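Local atomic coordinates of alpha-glucosidase (Bacteroides thetaiotaomicron, PDB entry 5XFM), a protein that hydrolyses beta-L-arabinopyranosides and alpha-galactosides as a bifunctional, calcium-containing member of glycoside hydrolase family 97. Residues S300-Q305 / L455-M460; M324-A329 / Q527-A532; Y328-N333 / G399-F404; I431-T436 / S486-G491; R500-G505 / A532-K537. The protein carries 1 engineered substitution. All blocks are in the same frame, centred on the assembly; numbering follows the deposited sequence.

Interaction 1. Residues S300-Q305 / L455-M460; sequences SWILWQ and LASENM. With CA (calcium ion), chain E.
Trp301 and Ile302, on the short helix 300-304, pack against Ser457 and Glu458, in the segment that carries helix 458-462. The tight part lies round the end of Ile302. Its CG1 stands anti to the backbone N (chi1 178°), and from there CD1 reaches across to Glu458 CA at 3.6 Å and to Ser457 OG at 3.7 Å. The hydroxyl it touches is satisfied by the backbone carbonyl of Gly490, so the isoleucine meets the flank of a polar group already engaged. Beside it, the six-membered end of the Trp301 indole presents its edge to the carboxylate: CH2 comes to 3.4 Å from Glu458 OE1, near the ring plane, with ring and carboxylate planes 68° apart. One indole face is approached by Gln305 OE1, offset toward the rim, while NE1 binds Asp306. The same Gln305 amide turns its NE2 back on the helix, giving a hydrogen bond of 2.7 Å to Ile302 O from above the carbonyl plane.

Beyond the indole the contact becomes watery. The glutamate chain runs extended past CG to the calcium, which Glu458 OE2 binds at 2.6 Å, while Glu458 OE1 accepts a 2.7 Å hydrogen bond from water 1, itself a ligand. Three further waters, with Glu174 and Glu452, are also ligands of the ion. Helix 300-304 follows directly on strand 295-299 and is flanked by helix 311-324, whereas Trp301 and Ile302 extend the contact along helix 458-462 to Phe462 and Val461.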
# COMPACT_ATOMS: atom_id res chain seq x y z
N SER A 300 10.40 16.90 11.48
CA SER A 300 10.64 17.20 12.89
C SER A 300 9.66 16.49 13.84
O SER A 300 10.04 16.02 14.91
CB SER A 300 10.61 18.72 13.13
OG SER A 300 9.30 19.25 13.18
N TRP A 301 8.39 16.41 13.44
CA TRP A 301 7.35 15.93 14.35
C TRP A 301 7.52 14.47 14.80
O TRP A 301 7.08 14.12 15.88
CB TRP A 301 5.96 16.10 13.72
CG TRP A 301 4.87 15.59 14.61
CD1 TRP A 301 4.19 16.30 15.56
CD2 TRP A 301 4.35 14.26 14.65
NE1 TRP A 301 3.26 15.48 16.18
CE2 TRP A 301 3.35 14.23 15.64
CE3 TRP A 301 4.63 13.09 13.94
CZ2 TRP A 301 2.63 13.07 15.94
CZ3 TRP A 301 3.92 11.94 14.23
CH2 TRP A 301 2.92 11.94 15.22
N ILE A 302 8.08 13.60 13.96
CA ILE A 302 8.13 12.19 14.34
C ILE A 302 8.90 11.98 15.67
O ILE A 302 8.41 11.31 16.58
CB ILE A 302 8.73 11.30 13.21
CG1 ILE A 302 8.81 9.85 13.66
CG2 ILE A 302 10.09 11.81 12.74
CD1 ILE A 302 7.49 9.26 14.07
N LEU A 303 10.07 12.60 15.80
CA LEU A 303 10.88 12.44 17.00
C LEU A 303 10.79 13.60 17.99
O LEU A 303 11.01 13.41 19.19
CB LEU A 303 12.34 12.22 16.61
CG LEU A 303 12.67 10.79 16.17
CD1 LEU A 303 14.12 10.69 15.73
CD2 LEU A 303 12.39 9.83 17.30
N TRP A 304 10.48 14.80 17.50
CA TRP A 304 10.43 15.98 18.36
C TRP A 304 8.99 16.41 18.67
O TRP A 304 8.76 17.27 19.51
CB TRP A 304 11.22 17.12 17.73
CG TRP A 304 12.71 16.87 17.65
CD1 TRP A 304 13.36 15.69 17.88
CD2 TRP A 304 13.72 17.83 17.32
NE1 TRP A 304 14.71 15.86 17.71
CE2 TRP A 304 14.96 17.16 17.36
CE3 TRP A 304 13.70 19.19 16.99
CZ2 TRP A 304 16.17 17.81 17.10
CZ3 TRP A 304 14.90 19.83 16.72
CH2 TRP A 304 16.12 19.13 16.78
N GLN A 305 8.05 15.80 17.97
CA GLN A 305 6.61 15.94 18.22
C GLN A 305 6.09 17.38 18.18
O GLN A 305 6.71 18.25 17.55
CB GLN A 305 6.25 15.30 19.56
CG GLN A 305 6.55 13.80 19.61
CD GLN A 305 5.59 12.98 18.77
OE1 GLN A 305 4.38 13.09 18.91
NE2 GLN A 305 6.14 12.15 17.88
N LEU A 455 0.25 0.82 10.42
CA LEU A 455 0.82 1.23 11.68
C LEU A 455 2.22 1.77 11.40
O LEU A 455 3.19 1.01 11.29
CB LEU A 455 0.83 0.06 12.67
CG LEU A 455 -0.56 -0.17 13.26
CD1 LEU A 455 -0.67 -1.52 13.92
CD2 LEU A 455 -0.86 0.93 14.27
N ALA A 456 2.32 3.09 11.26
CA ALA A 456 3.59 3.72 10.89
C ALA A 456 4.54 3.85 12.08
O ALA A 456 4.20 3.48 13.20
CB ALA A 456 3.33 5.08 10.26
N SER A 457 5.72 4.37 11.80
CA SER A 457 6.78 4.51 12.79
C SER A 457 6.37 5.36 13.99
O SER A 457 6.97 5.24 15.07
CB SER A 457 8.02 5.10 12.12
OG SER A 457 7.80 6.44 11.72
N GLU A 458 5.37 6.21 13.81
CA GLU A 458 4.84 7.04 14.90
C GLU A 458 4.44 6.17 16.09
O GLU A 458 4.62 6.55 17.25
CB GLU A 458 3.64 7.89 14.43
CG GLU A 458 2.35 7.10 14.17
CD GLU A 458 1.16 7.97 13.78
OE1 GLU A 458 1.20 9.20 14.03
OE2 GLU A 458 0.18 7.42 13.24
N ASN A 459 3.92 4.98 15.81
CA ASN A 459 3.47 4.10 16.86
C ASN A 459 4.65 3.63 17.71
O ASN A 459 4.52 3.46 18.93
CB ASN A 459 2.69 2.92 16.28
CG ASN A 459 1.41 3.36 15.58
OD1 ASN A 459 1.30 3.30 14.35
ND2 ASN A 459 0.43 3.80 16.36
N MET A 460 5.81 3.46 17.09
CA MET A 460 7.00 3.10 17.84
C MET A 460 7.37 4.22 18.81
O MET A 460 7.88 3.97 19.89
CB MET A 460 8.17 2.79 16.91
CG MET A 460 7.98 1.55 16.04
SD MET A 460 9.34 1.35 14.87
CE MET A 460 10.74 1.49 15.98
CA CA E . -1.58 8.13 11.49
O HOH W 1 -1.46 9.66 13.89
O HOH W 2 -3.61 9.29 11.17
O HOH W 3 -2.86 7.87 13.63
O HOH W 4 -0.62 10.22 10.75

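Interaction 2. Residues M324-A329 / Q527-A532; sequences MGYEYA and QNFALA
Tyr326 brings its phenol oxygen up to both Phe529 and Leu531, and Met324 closes on the leucine from beside it. The four side chains share one choice at the first torsion, with CG anti to the carbonyl carbon and beside the backbone N, yet they differ further out. Leu531 is extended at chi2 (-179°), which carries CD1 forward to the tyrosine hydroxyl and to the methionine methyl. Met324 instead curls: bends at chi2 (-64°) and again at chi3 bring CE round to 4.0 Å from Leu531 CD1, and its CB lies over one face of the Tyr326 ring, displaced toward the rim.

The phenol oxygen is the nearest point of Tyr326 to both partners. Leu531 CD1 is 3.8 Å from Tyr326 OH and Phe529 CD1 is 4.0 Å from it; the ring carbon Tyr326 CE2 follows at 4.4 Å from Leu531 CD1. Each pair of side chains crosses at about a right angle, so the groups meet crosswise and do not stack. Phe529 has one face backed by Gln527 CB, from its own segment.

Gly325, with positive phi, is the C-prime residue of a Schellman motif ending helix 311-324, and the chain there turns toward strand 328-331 of the catalytic barrel. Helix 541-549 adjoins the cluster through Met547, which meets both Met324 and Phe529. No hydrogen bond joins the two segments: cohesion is apolar, and the one polar tip buried in it, Tyr326 OH, is satisfied by hydrogen bonding to the backbone carbonyl of Met547.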
# COMPACT_ATOMS: atom_id res chain seq x y z
N MET A 324 21.88 17.26 4.64
CA MET A 324 21.69 15.91 4.14
C MET A 324 21.57 15.88 2.62
O MET A 324 21.65 14.82 2.00
CB MET A 324 20.46 15.28 4.79
CG MET A 324 20.63 15.01 6.27
SD MET A 324 21.90 13.78 6.62
CE MET A 324 21.23 12.34 5.78
N GLY A 325 21.38 17.05 2.02
CA GLY A 325 21.18 17.13 0.58
C GLY A 325 19.79 16.63 0.24
O GLY A 325 19.53 16.19 -0.89
N TYR A 326 18.89 16.68 1.22
CA TYR A 326 17.53 16.20 1.01
C TYR A 326 16.70 17.25 0.29
O TYR A 326 16.90 18.46 0.47
CB TYR A 326 16.87 15.83 2.35
CG TYR A 326 17.23 14.44 2.83
CD1 TYR A 326 18.24 13.71 2.20
CD2 TYR A 326 16.55 13.85 3.88
CE1 TYR A 326 18.57 12.44 2.63
CE2 TYR A 326 16.87 12.57 4.32
CZ TYR A 326 17.88 11.88 3.69
OH TYR A 326 18.21 10.61 4.12
N GLU A 327 15.77 16.78 -0.55
CA GLU A 327 14.94 17.65 -1.37
C GLU A 327 13.85 18.37 -0.60
O GLU A 327 13.45 19.47 -0.97
CB GLU A 327 14.30 16.85 -2.52
CG GLU A 327 15.28 16.36 -3.57
CD GLU A 327 16.16 15.22 -3.08
OE1 GLU A 327 15.64 14.33 -2.37
OE2 GLU A 327 17.36 15.22 -3.41
N TYR A 328 13.34 17.74 0.45
CA TYR A 328 12.15 18.27 1.11
C TYR A 328 12.28 18.37 2.63
O TYR A 328 13.15 17.76 3.25
CB TYR A 328 10.93 17.43 0.74
CG TYR A 328 10.63 17.45 -0.74
CD1 TYR A 328 10.23 18.63 -1.37
CD2 TYR A 328 10.80 16.32 -1.52
CE1 TYR A 328 9.98 18.66 -2.73
CE2 TYR A 328 10.55 16.34 -2.88
CZ TYR A 328 10.14 17.51 -3.48
OH TYR A 328 9.90 17.54 -4.83
N ALA A 329 11.42 19.22 3.19
CA ALA A 329 11.16 19.24 4.62
C ALA A 329 9.65 19.24 4.84
O ALA A 329 8.93 20.07 4.28
CB ALA A 329 11.80 20.46 5.28
N GLN A 527 10.08 9.94 0.62
CA GLN A 527 10.35 9.38 1.94
C GLN A 527 10.66 10.47 2.95
O GLN A 527 11.66 11.17 2.84
CB GLN A 527 11.52 8.39 1.89
CG GLN A 527 11.29 7.12 1.08
CD GLN A 527 10.46 6.06 1.79
OE1 GLN A 527 9.58 6.37 2.59
NE2 GLN A 527 10.76 4.80 1.51
N ASN A 528 9.80 10.58 3.96
CA ASN A 528 10.08 11.41 5.12
C ASN A 528 10.59 10.50 6.24
O ASN A 528 9.81 9.98 7.03
CB ASN A 528 8.84 12.19 5.56
CG ASN A 528 8.27 13.05 4.44
OD1 ASN A 528 8.92 13.98 3.95
ND2 ASN A 528 7.04 12.75 4.04
N PHE A 529 11.91 10.27 6.24
CA PHE A 529 12.55 9.41 7.22
C PHE A 529 12.55 10.03 8.60
O PHE A 529 12.43 11.25 8.75
CB PHE A 529 13.99 9.08 6.79
CG PHE A 529 14.07 8.28 5.53
CD1 PHE A 529 14.71 8.79 4.41
CD2 PHE A 529 13.51 7.02 5.46
CE1 PHE A 529 14.78 8.06 3.25
CE2 PHE A 529 13.59 6.28 4.30
CZ PHE A 529 14.23 6.80 3.19
N ALA A 530 12.69 9.18 9.62
CA ALA A 530 12.67 9.65 11.00
C ALA A 530 14.06 10.03 11.52
O ALA A 530 14.40 9.74 12.66
CB ALA A 530 12.05 8.60 11.88
N LEU A 531 14.85 10.70 10.69
CA LEU A 531 16.14 11.20 11.13
C LEU A 531 15.97 12.48 11.95
O LEU A 531 14.91 13.10 11.94
CB LEU A 531 17.06 11.46 9.93
CG LEU A 531 17.43 10.25 9.08
CD1 LEU A 531 18.35 10.66 7.94
CD2 LEU A 531 18.07 9.19 9.94
N ALA A 532 17.02 12.86 12.67
CA ALA A 532 17.03 14.12 13.42
C ALA A 532 18.44 14.72 13.37
O ALA A 532 19.42 14.00 13.18
CB ALA A 532 16.58 13.89 14.84

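Interaction 3. Residues Y328-N333 / G399-F404; sequences YALIDN and GIKVDF
In the interior of the TIM-type barrel, Lys401 of strand 399-403 reaches over to Leu330 of strand 328-331 and to Asp332 just after its end. The two strands are not neighbours, since strand 357-363 lies between them in the parallel sheet, and the contact is therefore made by side chains alone. Lys401 is fully extended, its CG anti to the backbone N (chi1 174°) and every later torsion close to 180°, so that the ammonium group is carried across to Asp332. On the way its aliphatic part crosses Leu330 at about a right angle, with Lys401 CD 3.9 Å from Leu330 CD2 and Lys401 CB 4.1 Å from Leu330 CD1.

At the end of the chain Lys401 NZ forms a salt bridge with Asp332 OD2, at 3.3 Å; the hydrogen bond in it is weak. The same oxygen accepts the indole NH of Trp299, its stronger partner. Asp332 OD1 is held by the backbone N of Asn333, 2.8 Å away on the anti side of the carboxylate, and by water 5 at 2.9 Å. That water also gives a weak bond to Asp403 OD2, linking the ends of the two strands. Were Asp332 replaced by an alanine, the Lys401 ammonium would probably lose this carboxylate mate and the Trp299 indole NH its acceptor. The chemistry is thus a buried charge pair whose lysine stem is packed against Leu330, with indole and backbone donors fixing the carboxylate near the calcium-containing pocket.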
# COMPACT_ATOMS: atom_id res chain seq x y z
N TYR A 328 13.34 17.74 0.45
CA TYR A 328 12.15 18.27 1.11
C TYR A 328 12.28 18.37 2.63
O TYR A 328 13.15 17.76 3.25
CB TYR A 328 10.93 17.43 0.74
CG TYR A 328 10.63 17.45 -0.74
CD1 TYR A 328 10.23 18.63 -1.37
CD2 TYR A 328 10.80 16.32 -1.52
CE1 TYR A 328 9.98 18.66 -2.73
CE2 TYR A 328 10.55 16.34 -2.88
CZ TYR A 328 10.14 17.51 -3.48
OH TYR A 328 9.90 17.54 -4.83
N ALA A 329 11.42 19.22 3.19
CA ALA A 329 11.16 19.24 4.62
C ALA A 329 9.65 19.24 4.84
O ALA A 329 8.93 20.07 4.28
CB ALA A 329 11.80 20.46 5.28
N LEU A 330 9.18 18.31 5.66
CA LEU A 330 7.76 18.20 6.00
C LEU A 330 7.44 18.95 7.29
O LEU A 330 8.01 18.65 8.34
CB LEU A 330 7.34 16.74 6.13
CG LEU A 330 5.99 16.47 6.81
CD1 LEU A 330 4.83 17.12 6.05
CD2 LEU A 330 5.76 14.97 6.98
N ILE A 331 6.56 19.94 7.21
CA ILE A 331 6.09 20.65 8.39
C ILE A 331 4.72 20.10 8.79
O ILE A 331 3.78 20.15 8.00
CB ILE A 331 6.02 22.17 8.16
CG1 ILE A 331 7.40 22.70 7.74
CG2 ILE A 331 5.51 22.89 9.40
CD1 ILE A 331 7.46 24.22 7.55
N ASP A 332 4.61 19.58 10.01
CA ASP A 332 3.46 18.75 10.39
C ASP A 332 2.35 19.58 11.04
O ASP A 332 2.33 20.80 10.90
CB ASP A 332 3.92 17.62 11.31
CG ASP A 332 3.18 16.31 11.05
OD1 ASP A 332 2.00 16.15 11.44
OD2 ASP A 332 3.80 15.42 10.44
N ASN A 333 1.43 18.91 11.74
CA ASN A 333 0.25 19.56 12.32
C ASN A 333 0.54 20.75 13.25
O ASN A 333 1.64 20.85 13.78
CB ASN A 333 -0.59 18.53 13.09
CG ASN A 333 0.21 17.83 14.18
OD1 ASN A 333 1.27 18.28 14.60
ND2 ASN A 333 -0.33 16.72 14.66
N GLY A 399 4.32 20.18 -1.98
CA GLY A 399 3.53 19.03 -1.58
C GLY A 399 2.65 19.24 -0.37
O GLY A 399 2.88 20.17 0.41
N ILE A 400 1.63 18.41 -0.23
CA ILE A 400 0.80 18.43 0.96
C ILE A 400 0.60 17.04 1.56
O ILE A 400 0.53 16.04 0.84
CB ILE A 400 -0.58 19.06 0.70
CG1 ILE A 400 -1.30 18.35 -0.44
CG2 ILE A 400 -0.43 20.53 0.41
CD1 ILE A 400 -2.75 18.78 -0.58
N LYS A 401 0.52 17.01 2.88
CA LYS A 401 0.20 15.79 3.61
C LYS A 401 -1.18 15.93 4.23
O LYS A 401 -1.37 16.76 5.14
CB LYS A 401 1.27 15.50 4.67
CG LYS A 401 0.95 14.32 5.58
CD LYS A 401 2.01 14.16 6.65
CE LYS A 401 1.64 13.07 7.64
NZ LYS A 401 2.64 12.90 8.71
N VAL A 402 -2.14 15.14 3.75
CA VAL A 402 -3.54 15.28 4.16
C VAL A 402 -4.01 14.11 5.03
O VAL A 402 -3.90 12.94 4.63
CB VAL A 402 -4.47 15.39 2.94
CG1 VAL A 402 -5.88 15.70 3.39
CG2 VAL A 402 -3.97 16.46 1.97
N ASP A 403 -4.56 14.42 6.20
CA ASP A 403 -4.75 13.43 7.25
C ASP A 403 -6.21 13.25 7.68
O ASP A 403 -7.07 14.06 7.33
CB ASP A 403 -3.90 13.81 8.47
CG ASP A 403 -3.36 12.59 9.20
OD1 ASP A 403 -4.03 11.54 9.17
OD2 ASP A 403 -2.26 12.70 9.79
N PHE A 404 -6.47 12.17 8.41
CA PHE A 404 -7.74 11.95 9.14
C PHE A 404 -9.01 11.90 8.28
O PHE A 404 -9.96 12.63 8.55
CB PHE A 404 -7.92 13.02 10.22
CG PHE A 404 -6.84 13.04 11.27
CD1 PHE A 404 -6.48 11.87 11.93
CD2 PHE A 404 -6.19 14.22 11.59
CE1 PHE A 404 -5.49 11.89 12.89
CE2 PHE A 404 -5.20 14.23 12.54
CZ PHE A 404 -4.85 13.07 13.20
O HOH W 5 0.22 13.83 11.67

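Interaction 4. Residues I431-T436 / S486-G491; sequences IFHGCT and SMEFGG
Glu488 meets both Ile431 and His433, and the two encounters differ in kind. The first is apolar: Ile431 CG2 lies 4.0 Å from Glu488 CG, while Ile431 CD1 comes to 4.1 Å from Glu488 CD, the side chains crossing at about a right angle. A bend at chi2 (-82°) turns the carboxylate so that its CD, like CG before it, meets the isoleucine.

The second brings polar groups near each other without a bond. Glu488 OE1 sits at the edge of the imidazole, in its plane, 3.9 Å from His433 NE2, too far for a hydrogen bond; ring and carboxylate planes are 49° apart. Ile431 CG2 also abuts that ring at its edge.

A true hydrogen bond engages the other oxygen, Glu488 OE2, which accepts the backbone N of Asn528. With an alanine at Glu488, Asn528 N would probably lose this acceptor, and a gap would open beside Ile431 and the imidazole edge.

Glu488 itself is the centre of an inverse gamma turn in the long loop between helix 470-474 and strand 497-498. Through Glu488 that loop packs against the end of strand 429-432, which is bordered by strands 399-403 and 448-451; the His433 side chain, about 4 Å from the calcium, touches Lys401, Asp403 and Glu452.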
# COMPACT_ATOMS: atom_id res chain seq x y z
N ILE A 431 0.44 13.42 -0.25
CA ILE A 431 0.54 12.26 0.63
C ILE A 431 -0.75 12.14 1.43
O ILE A 431 -1.26 13.15 1.93
CB ILE A 431 1.72 12.37 1.62
CG1 ILE A 431 3.06 12.42 0.89
CG2 ILE A 431 1.71 11.22 2.61
CD1 ILE A 431 4.23 12.68 1.81
N PHE A 432 -1.29 10.93 1.56
CA PHE A 432 -2.43 10.72 2.45
C PHE A 432 -2.02 10.03 3.74
O PHE A 432 -1.19 9.12 3.74
CB PHE A 432 -3.53 9.90 1.78
CG PHE A 432 -4.21 10.62 0.66
CD1 PHE A 432 -4.68 11.91 0.83
CD2 PHE A 432 -4.39 10.00 -0.56
CE1 PHE A 432 -5.31 12.56 -0.20
CE2 PHE A 432 -5.02 10.65 -1.60
CZ PHE A 432 -5.48 11.93 -1.41
N HIS A 433 -2.62 10.47 4.84
CA HIS A 433 -2.46 9.83 6.14
C HIS A 433 -3.83 9.65 6.79
O HIS A 433 -4.80 10.28 6.38
CB HIS A 433 -1.54 10.64 7.05
CG HIS A 433 -0.10 10.23 6.97
ND1 HIS A 433 0.61 9.77 8.06
CD2 HIS A 433 0.77 10.23 5.93
CE1 HIS A 433 1.84 9.49 7.69
NE2 HIS A 433 1.97 9.75 6.40
N GLY A 434 -3.90 8.79 7.81
CA GLY A 434 -5.14 8.52 8.52
C GLY A 434 -6.18 8.10 7.52
O GLY A 434 -7.31 8.58 7.54
N CYS A 435 -5.78 7.17 6.65
CA CYS A 435 -6.44 6.99 5.37
C CYS A 435 -6.66 5.54 5.00
O CYS A 435 -6.23 4.62 5.71
CB CYS A 435 -5.61 7.66 4.26
SG CYS A 435 -3.94 6.97 4.09
N THR A 436 -7.32 5.34 3.87
CA THR A 436 -7.57 4.01 3.37
C THR A 436 -6.43 3.53 2.50
O THR A 436 -5.56 4.32 2.09
CB THR A 436 -8.87 3.95 2.59
OG1 THR A 436 -9.22 2.59 2.31
CG2 THR A 436 -8.76 4.75 1.28
N SER A 486 2.29 2.19 -2.55
CA SER A 486 3.20 3.03 -1.78
C SER A 486 2.80 3.11 -0.32
O SER A 486 1.63 3.31 0.01
CB SER A 486 3.26 4.45 -2.36
OG SER A 486 3.86 4.47 -3.63
N MET A 487 3.79 2.96 0.55
CA MET A 487 3.58 2.99 1.99
C MET A 487 4.47 4.04 2.65
O MET A 487 5.69 3.87 2.72
CB MET A 487 3.86 1.61 2.59
CG MET A 487 3.56 1.48 4.06
SD MET A 487 3.90 -0.21 4.60
CE MET A 487 5.67 -0.29 4.39
N GLU A 488 3.86 5.14 3.09
CA GLU A 488 4.61 6.23 3.71
C GLU A 488 4.81 5.91 5.19
O GLU A 488 4.01 6.32 6.03
CB GLU A 488 3.89 7.57 3.55
CG GLU A 488 4.69 8.59 2.77
CD GLU A 488 5.72 9.32 3.64
OE1 GLU A 488 5.50 9.47 4.85
OE2 GLU A 488 6.78 9.72 3.10
N PHE A 489 5.87 5.17 5.48
CA PHE A 489 6.04 4.57 6.80
C PHE A 489 6.75 5.49 7.80
O PHE A 489 6.52 5.41 9.00
CB PHE A 489 6.80 3.24 6.67
CG PHE A 489 6.93 2.48 7.96
CD1 PHE A 489 5.90 1.68 8.42
CD2 PHE A 489 8.08 2.57 8.72
CE1 PHE A 489 6.01 0.98 9.61
CE2 PHE A 489 8.21 1.88 9.91
CZ PHE A 489 7.17 1.08 10.35
N GLY A 490 7.61 6.37 7.30
CA GLY A 490 8.39 7.24 8.16
C GLY A 490 9.48 6.49 8.92
O GLY A 490 9.80 6.81 10.07
N GLY A 491 10.06 5.49 8.26
CA GLY A 491 11.05 4.62 8.87
C GLY A 491 12.46 5.17 8.98
O GLY A 491 12.70 6.36 8.75

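Interaction 5. Residues R500-G505 / A532-K537; sequences RNNDGG and APNNLK
Asn534 faces Arg500 and Asn502 from a type I beta turn, Ala532 to Asn535, that leads into helix 535-538 at the surface of the catalytic domain. The turn is closed by Asn535 N bonding to Ala532 O at 2.8 Å, and also by a side chain: Asn535 OD1 accepts Ala532 N at 2.9 Å, from above the carbonyl plane.

Followed outward, the Asn534 side chain leaves the turn at CB, which points toward the loop 500-505. CG sits between the backbone N and the carbonyl carbon (chi1 56°), a placement that leaves the amide beside Trp304, with both its ends near loop 500-505. These two ends then part company. OD1 looks to the carbonyl of Arg500, but Asn534 OD1 and Arg500 O are 4.2 Å apart, and water 6 bridges them by donating to both. ND2 comes within 4.1 Å of Asn502 CB, a touch without a bond; its hydrogen-bond partners are Asp538 and Asn495. The two asparagine amides cross obliquely, their planes 49° apart, and Asn502 OD1 bonds instead to the backbone N of Arg497.

Arg500 contributes its backbone carbonyl, while its guanidinium forms a salt bridge with Asp313 and a cation-pi contact with Trp304. Little surface is buried between the two segments, and the polar link between them is one shared water, 2.8 Å from Arg500 O and 2.5 Å from Asn534 OD1.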
# COMPACT_ATOMS: atom_id res chain seq x y z
N ARG A 500 13.23 13.69 21.83
CA ARG A 500 14.05 14.75 21.23
C ARG A 500 15.53 14.70 21.63
O ARG A 500 16.40 14.90 20.78
CB ARG A 500 13.47 16.12 21.59
CG ARG A 500 14.26 17.28 21.00
CD ARG A 500 13.41 18.54 20.94
NE ARG A 500 14.18 19.69 20.48
CZ ARG A 500 13.63 20.82 20.05
NH1 ARG A 500 12.31 20.94 20.01
NH2 ARG A 500 14.40 21.83 19.66
N ASN A 501 15.82 14.45 22.90
CA ASN A 501 17.21 14.46 23.34
C ASN A 501 17.88 13.09 23.24
O ASN A 501 19.02 12.92 23.67
CB ASN A 501 17.33 15.01 24.76
CG ASN A 501 17.04 16.50 24.82
OD1 ASN A 501 16.17 16.96 25.56
ND2 ASN A 501 17.77 17.27 24.02
N ASN A 502 17.16 12.13 22.66
CA ASN A 502 17.69 10.78 22.45
C ASN A 502 18.15 10.14 23.76
O ASN A 502 19.22 9.54 23.81
CB ASN A 502 18.83 10.80 21.43
CG ASN A 502 19.17 9.42 20.88
OD1 ASN A 502 18.40 8.46 21.01
ND2 ASN A 502 20.34 9.30 20.26
N ASP A 503 17.35 10.31 24.81
CA ASP A 503 17.72 9.80 26.13
C ASP A 503 16.50 9.36 26.95
O ASP A 503 16.61 9.12 28.15
CB ASP A 503 18.49 10.86 26.93
CG ASP A 503 17.66 12.10 27.22
OD1 ASP A 503 16.45 12.13 26.87
OD2 ASP A 503 18.20 13.04 27.83
N GLY A 504 15.35 9.27 26.29
CA GLY A 504 14.13 8.86 26.95
C GLY A 504 13.08 8.39 25.96
O GLY A 504 13.37 8.26 24.77
N GLY A 505 11.87 8.17 26.44
CA GLY A 505 10.81 7.63 25.60
C GLY A 505 11.03 6.15 25.34
O GLY A 505 11.66 5.46 26.14
N ALA A 532 17.02 12.86 12.67
CA ALA A 532 17.03 14.12 13.42
C ALA A 532 18.44 14.72 13.37
O ALA A 532 19.42 14.00 13.18
CB ALA A 532 16.58 13.89 14.84
N PRO A 533 18.55 16.05 13.52
CA PRO A 533 19.86 16.72 13.39
C PRO A 533 20.96 16.12 14.27
O PRO A 533 22.10 15.98 13.82
CB PRO A 533 19.55 18.16 13.83
CG PRO A 533 18.11 18.35 13.58
CD PRO A 533 17.44 17.01 13.67
N ASN A 534 20.61 15.76 15.50
CA ASN A 534 21.57 15.15 16.42
C ASN A 534 22.20 13.87 15.88
O ASN A 534 23.26 13.45 16.36
CB ASN A 534 20.89 14.87 17.77
CG ASN A 534 19.65 14.02 17.63
OD1 ASN A 534 18.59 14.50 17.23
ND2 ASN A 534 19.77 12.74 17.97
N ASN A 535 21.56 13.24 14.89
CA ASN A 535 22.10 12.02 14.30
C ASN A 535 23.42 12.28 13.58
O ASN A 535 24.21 11.36 13.38
CB ASN A 535 21.10 11.38 13.34
CG ASN A 535 19.86 10.87 14.05
OD1 ASN A 535 18.82 10.65 13.43
ND2 ASN A 535 19.95 10.71 15.38
N LEU A 536 23.66 13.52 13.17
CA LEU A 536 24.93 13.79 12.51
C LEU A 536 26.06 13.76 13.53
O LEU A 536 27.23 13.69 13.15
CB LEU A 536 24.90 15.13 11.78
CG LEU A 536 24.27 15.09 10.39
CD1 LEU A 536 24.33 16.47 9.73
CD2 LEU A 536 24.93 14.04 9.51
N LYS A 537 25.72 13.77 14.82
CA LYS A 537 26.72 13.67 15.88
C LYS A 537 26.73 12.32 16.62
O LYS A 537 27.80 11.85 17.01
CB LYS A 537 26.52 14.80 16.89
CG LYS A 537 26.72 16.20 16.33
CD LYS A 537 28.17 16.48 15.96
CE LYS A 537 28.36 17.91 15.47
NZ LYS A 537 27.70 18.13 14.15
O HOH W 6 16.48 13.62 18.34

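How the interactions relate
All five contacts lie in the family 97 catalytic region, yet only interaction 5 is at the surface, where a water does the joining. Interactions 2, 3 and 4 reach the same parallel sheet: 2 and 3 share the start of strand 328-331, and the strands used by 3 and 4 are paired through Ile400 with Ile431 and Val402 with His433. Their chemistry changes from apolar in 2 to a buried charge pair in 3 and a mixed contact in 4. Interaction 1 carries one of the calcium ligands, Glu458. It is tied to 4 by Ser457 OG with Gly490 O, and meets 2 and 5 through Trp304, which packs on Ala532 and Pro533.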